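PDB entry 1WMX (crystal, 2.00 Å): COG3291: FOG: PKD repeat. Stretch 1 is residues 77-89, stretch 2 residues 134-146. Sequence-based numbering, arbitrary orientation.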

# COMPACT_ATOMS: atom_id res chain seq x y z
N ASP B 77 -8.82 17.47 1.52
CA ASP B 77 -9.58 17.54 0.27
C ASP B 77 -8.74 18.14 -0.86
O ASP B 77 -8.51 19.34 -0.89
CB ASP B 77 -10.83 18.41 0.47
CG ASP B 77 -11.96 18.06 -0.50
OD1 ASP B 77 -11.69 17.58 -1.66
OD2 ASP B 77 -13.19 18.25 -0.16
N LEU B 78 -8.31 17.30 -1.80
CA LEU B 78 -7.49 17.76 -2.94
C LEU B 78 -8.21 17.55 -4.29
O LEU B 78 -7.63 17.77 -5.36
CB LEU B 78 -6.18 16.96 -3.04
CG LEU B 78 -5.11 17.26 -1.99
CD1 LEU B 78 -3.85 16.42 -2.22
CD2 LEU B 78 -4.65 18.73 -1.99
N SER B 79 -9.46 17.13 -4.24
CA SER B 79 -10.24 16.83 -5.47
C SER B 79 -10.23 18.00 -6.46
O SER B 79 -10.13 17.81 -7.69
CB SER B 79 -11.71 16.52 -5.14
OG SER B 79 -12.33 17.64 -4.52
N GLN B 80 -10.33 19.18 -5.94
CA GLN B 80 -10.36 20.36 -6.80
C GLN B 80 -8.96 20.77 -7.31
O GLN B 80 -8.81 21.75 -8.02
CB GLN B 80 -10.95 21.59 -6.09
N TYR B 81 -7.90 20.04 -6.96
CA TYR B 81 -6.53 20.37 -7.47
C TYR B 81 -6.16 19.41 -8.61
O TYR B 81 -5.14 19.59 -9.29
CB TYR B 81 -5.45 20.23 -6.39
CG TYR B 81 -5.51 21.29 -5.29
CD1 TYR B 81 -6.59 21.31 -4.40
CD2 TYR B 81 -4.48 22.23 -5.16
CE1 TYR B 81 -6.63 22.27 -3.38
CE2 TYR B 81 -4.52 23.18 -4.13
CZ TYR B 81 -5.59 23.19 -3.24
OH TYR B 81 -5.62 24.10 -2.22
N VAL B 82 -6.87 18.29 -8.72
CA VAL B 82 -6.54 17.23 -9.67
C VAL B 82 -6.45 17.61 -11.15
O VAL B 82 -5.42 17.40 -11.79
CB VAL B 82 -7.52 16.06 -9.55
CG1 VAL B 82 -7.15 14.97 -10.54
CG2 VAL B 82 -7.50 15.50 -8.12
N GLU B 83 -7.55 18.23 -11.69
CA GLU B 83 -7.63 18.41 -13.16
C GLU B 83 -6.55 19.41 -13.66
O GLU B 83 -6.02 19.21 -14.77
CB GLU B 83 -9.14 18.86 -13.63
CG GLU B 83 -9.82 17.81 -14.57
CD GLU B 83 -8.84 16.74 -15.02
OE1 GLU B 83 -9.28 15.58 -15.33
OE2 GLU B 83 -7.60 17.01 -15.09
N ASN B 84 -6.00 20.39 -12.85
CA ASN B 84 -4.97 21.30 -13.36
C ASN B 84 -3.74 21.43 -12.44
O ASN B 84 -2.75 22.08 -12.79
CB ASN B 84 -5.53 22.71 -13.53
CG ASN B 84 -6.80 22.74 -14.35
OD1 ASN B 84 -6.79 22.39 -15.53
ND2 ASN B 84 -7.91 23.15 -13.76
N GLY B 85 -3.81 20.83 -11.26
CA GLY B 85 -2.72 20.95 -10.26
C GLY B 85 -1.50 20.04 -10.49
O GLY B 85 -1.51 19.11 -11.30
N TYR B 86 -0.45 20.35 -9.73
CA TYR B 86 0.81 19.60 -9.78
C TYR B 86 1.43 19.46 -8.39
O TYR B 86 1.10 20.20 -7.46
CB TYR B 86 1.87 20.33 -10.63
CG TYR B 86 1.46 20.70 -12.05
CD1 TYR B 86 0.53 21.71 -12.28
CD2 TYR B 86 2.03 20.04 -13.14
CE1 TYR B 86 0.17 22.07 -13.58
CE2 TYR B 86 1.68 20.40 -14.45
CZ TYR B 86 0.74 21.41 -14.66
OH TYR B 86 0.39 21.77 -15.93
N LEU B 87 2.31 18.49 -8.30
CA LEU B 87 3.11 18.25 -7.11
C LEU B 87 4.44 18.81 -7.52
O LEU B 87 5.09 18.27 -8.42
CB LEU B 87 3.23 16.75 -6.79
CG LEU B 87 4.45 16.41 -5.93
CD1 LEU B 87 4.30 16.94 -4.50
CD2 LEU B 87 4.68 14.89 -5.84
N GLU B 88 4.85 19.90 -6.91
CA GLU B 88 6.12 20.51 -7.30
C GLU B 88 7.13 20.48 -6.17
O GLU B 88 6.77 20.46 -4.99
CB GLU B 88 5.87 21.96 -7.73
CG GLU B 88 4.78 22.08 -8.79
CD GLU B 88 4.65 23.49 -9.34
OE1 GLU B 88 3.53 23.88 -9.82
OE2 GLU B 88 5.66 24.26 -9.33
N PHE B 89 8.38 20.46 -6.57
CA PHE B 89 9.51 20.43 -5.65
C PHE B 89 10.82 20.53 -6.43
O PHE B 89 10.86 20.30 -7.64
CB PHE B 89 9.48 19.10 -4.85
CG PHE B 89 9.56 17.86 -5.74
CD1 PHE B 89 10.80 17.36 -6.15
CD2 PHE B 89 8.40 17.20 -6.14
CE1 PHE B 89 10.88 16.22 -6.96
CE2 PHE B 89 8.47 16.06 -6.95
CZ PHE B 89 9.71 15.57 -7.36
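Stretch 2 (134-146) QHVKIPLRDLMKI

Stretch 2 enters as a strand, 134-139, running antiparallel to strand 86-89: the axes approach to 4.3 Å and their N-to-C directions differ by 162°. The register is fixed by paired backbone hydrogen bonds, Leu-87 N to Ile-138 O (2.5 Å) with Ile-138 N to Leu-87 O (2.9 Å), and Phe-89 N to Val-136 O (3.3 Å) with Val-136 N to Phe-89 O (2.9 Å). Side chains therefore alternate in matched pairs. On one face Phe-89, at chi1 60° (p), leans over its partner, its CE1 lying 3.3 Å from Val-136 CG1, while Ile-138 CD1 meets the ring edge at CE2 (4.0 Å). On the other face Lys-137 arches over the Tyr-86 ring, NZ 4.5 Å from the centroid and 11° off the normal, a cation-pi geometry.

Beyond Pro-139 the chain turns, with helical phi/psi at Leu-140 and Arg-141. Leu-140 points toward stretch 1 and fills the hollow beside Gly-85, where no side chain intervenes: its CD1 lies 3.6 Å from Tyr-81 CB. Met-144 extends the packing, CE reaching Leu-78 CD1 (3.8 Å) and SD reaching Val-82 CG2 (3.9 Å). Arg-141 reaches the loop before the strand, donating from NE and NH2 to Glu-83 O, both at 2.9 Å.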

# COMPACT_ATOMS: atom_id res chain seq x y z
N GLN B 134 17.13 20.91 -9.71
CA GLN B 134 16.14 20.93 -10.79
C GLN B 134 14.75 21.07 -10.18
O GLN B 134 14.44 20.49 -9.14
CB GLN B 134 16.15 19.63 -11.60
CG GLN B 134 17.43 19.37 -12.37
CD GLN B 134 17.26 18.24 -13.38
OE1 GLN B 134 16.53 18.40 -14.37
NE2 GLN B 134 17.89 17.11 -13.16
N HIS B 135 13.90 21.85 -10.82
CA HIS B 135 12.53 22.00 -10.34
C HIS B 135 11.68 21.05 -11.17
O HIS B 135 11.67 21.12 -12.40
CB HIS B 135 12.05 23.43 -10.52
CG HIS B 135 10.63 23.62 -10.02
ND1 HIS B 135 9.53 23.17 -10.73
CD2 HIS B 135 10.15 24.20 -8.89
CE1 HIS B 135 8.44 23.46 -10.04
NE2 HIS B 135 8.79 24.08 -8.94
N VAL B 136 10.97 20.16 -10.50
CA VAL B 136 10.13 19.20 -11.24
C VAL B 136 8.66 19.38 -10.86
O VAL B 136 8.31 19.77 -9.75
CB VAL B 136 10.59 17.76 -10.95
CG1 VAL B 136 11.65 17.71 -9.84
CG2 VAL B 136 9.43 16.85 -10.53
N LYS B 137 7.81 19.10 -11.83
CA LYS B 137 6.36 19.22 -11.65
C LYS B 137 5.70 17.91 -12.08
O LYS B 137 5.81 17.49 -13.23
CB LYS B 137 5.81 20.37 -12.50
CG LYS B 137 6.49 21.71 -12.21
CD LYS B 137 5.58 22.91 -12.52
CE LYS B 137 5.10 22.93 -13.97
NZ LYS B 137 4.23 24.09 -14.25
N ILE B 138 5.22 17.15 -11.04
CA ILE B 138 4.38 15.98 -11.34
C ILE B 138 2.93 16.44 -11.35
O ILE B 138 2.45 17.07 -10.40
CB ILE B 138 4.65 14.91 -10.31
CG1 ILE B 138 6.12 14.48 -10.32
CG2 ILE B 138 3.81 13.65 -10.53
CD1 ILE B 138 6.46 13.44 -9.27
N PRO B 139 2.03 16.30 -12.17
CA PRO B 139 0.62 16.50 -12.46
C PRO B 139 -0.27 15.43 -11.76
O PRO B 139 -0.25 14.24 -12.13
CB PRO B 139 0.49 16.49 -13.93
CG PRO B 139 1.85 16.08 -14.51
CD PRO B 139 2.82 15.86 -13.40
N LEU B 140 -0.76 15.98 -11.06
CA LEU B 140 -1.80 15.29 -10.26
C LEU B 140 -2.66 14.39 -11.15
O LEU B 140 -2.89 13.21 -10.83
CB LEU B 140 -2.72 16.33 -9.59
CG LEU B 140 -2.02 17.16 -8.50
CD1 LEU B 140 -3.00 17.82 -7.52
CD2 LEU B 140 -1.07 16.34 -7.64
N ARG B 141 -3.33 14.92 -12.16
CA ARG B 141 -4.26 14.09 -12.96
C ARG B 141 -3.52 12.82 -13.43
O ARG B 141 -4.13 11.75 -13.57
CB ARG B 141 -4.81 14.92 -14.20
CG ARG B 141 -3.70 15.41 -15.19
CD ARG B 141 -4.04 16.46 -16.34
NE ARG B 141 -3.82 17.80 -16.02
CZ ARG B 141 -2.85 18.72 -15.88
NH1 ARG B 141 -1.53 18.60 -16.19
NH2 ARG B 141 -3.20 19.85 -15.28
N ASP B 142 -2.23 12.81 -13.44
CA ASP B 142 -1.50 11.62 -13.91
C ASP B 142 -1.48 10.49 -12.84
O ASP B 142 -1.28 9.32 -13.16
CB ASP B 142 -0.02 11.97 -14.20
CG ASP B 142 0.18 12.87 -15.43
OD1 ASP B 142 1.37 13.13 -15.85
OD2 ASP B 142 -0.84 13.36 -16.04
N LEU B 143 -1.71 10.88 -11.59
CA LEU B 143 -1.67 9.94 -10.44
C LEU B 143 -3.03 9.57 -9.91
O LEU B 143 -3.35 8.37 -9.78
CB LEU B 143 -0.93 10.60 -9.27
CG LEU B 143 0.58 10.60 -9.42
CD1 LEU B 143 1.30 11.33 -8.28
CD2 LEU B 143 1.15 9.18 -9.44
N MET B 144 -3.73 10.63 -9.64
CA MET B 144 -5.05 10.62 -9.07
C MET B 144 -6.19 10.54 -10.06
O MET B 144 -7.23 11.17 -9.88
CB MET B 144 -5.29 11.87 -8.30
CG MET B 144 -4.35 12.07 -7.14
SD MET B 144 -4.83 13.48 -6.19
CE MET B 144 -3.66 13.77 -4.90
N LYS B 145 -6.01 9.79 -11.11
CA LYS B 145 -7.10 9.57 -12.07
C LYS B 145 -7.46 8.06 -11.90
O LYS B 145 -7.09 7.23 -12.73
CB LYS B 145 -6.65 9.97 -13.50
CG LYS B 145 -6.97 11.46 -13.84
CD LYS B 145 -7.32 11.69 -15.33
CE LYS B 145 -7.87 13.09 -15.63
NZ LYS B 145 -9.27 13.27 -15.19
N ILE B 146 -8.17 7.85 -10.77
CA ILE B 146 -8.66 6.54 -10.16
C ILE B 146 -9.22 5.40 -11.11
O ILE B 146 -8.68 5.11 -12.20
CB ILE B 146 -9.82 6.82 -9.17
CG1 ILE B 146 -11.16 7.06 -9.86
CG2 ILE B 146 -9.60 8.06 -8.29
CD1 ILE B 146 -12.32 6.31 -9.20
O HOH W 1 -3.22 17.72 -12.94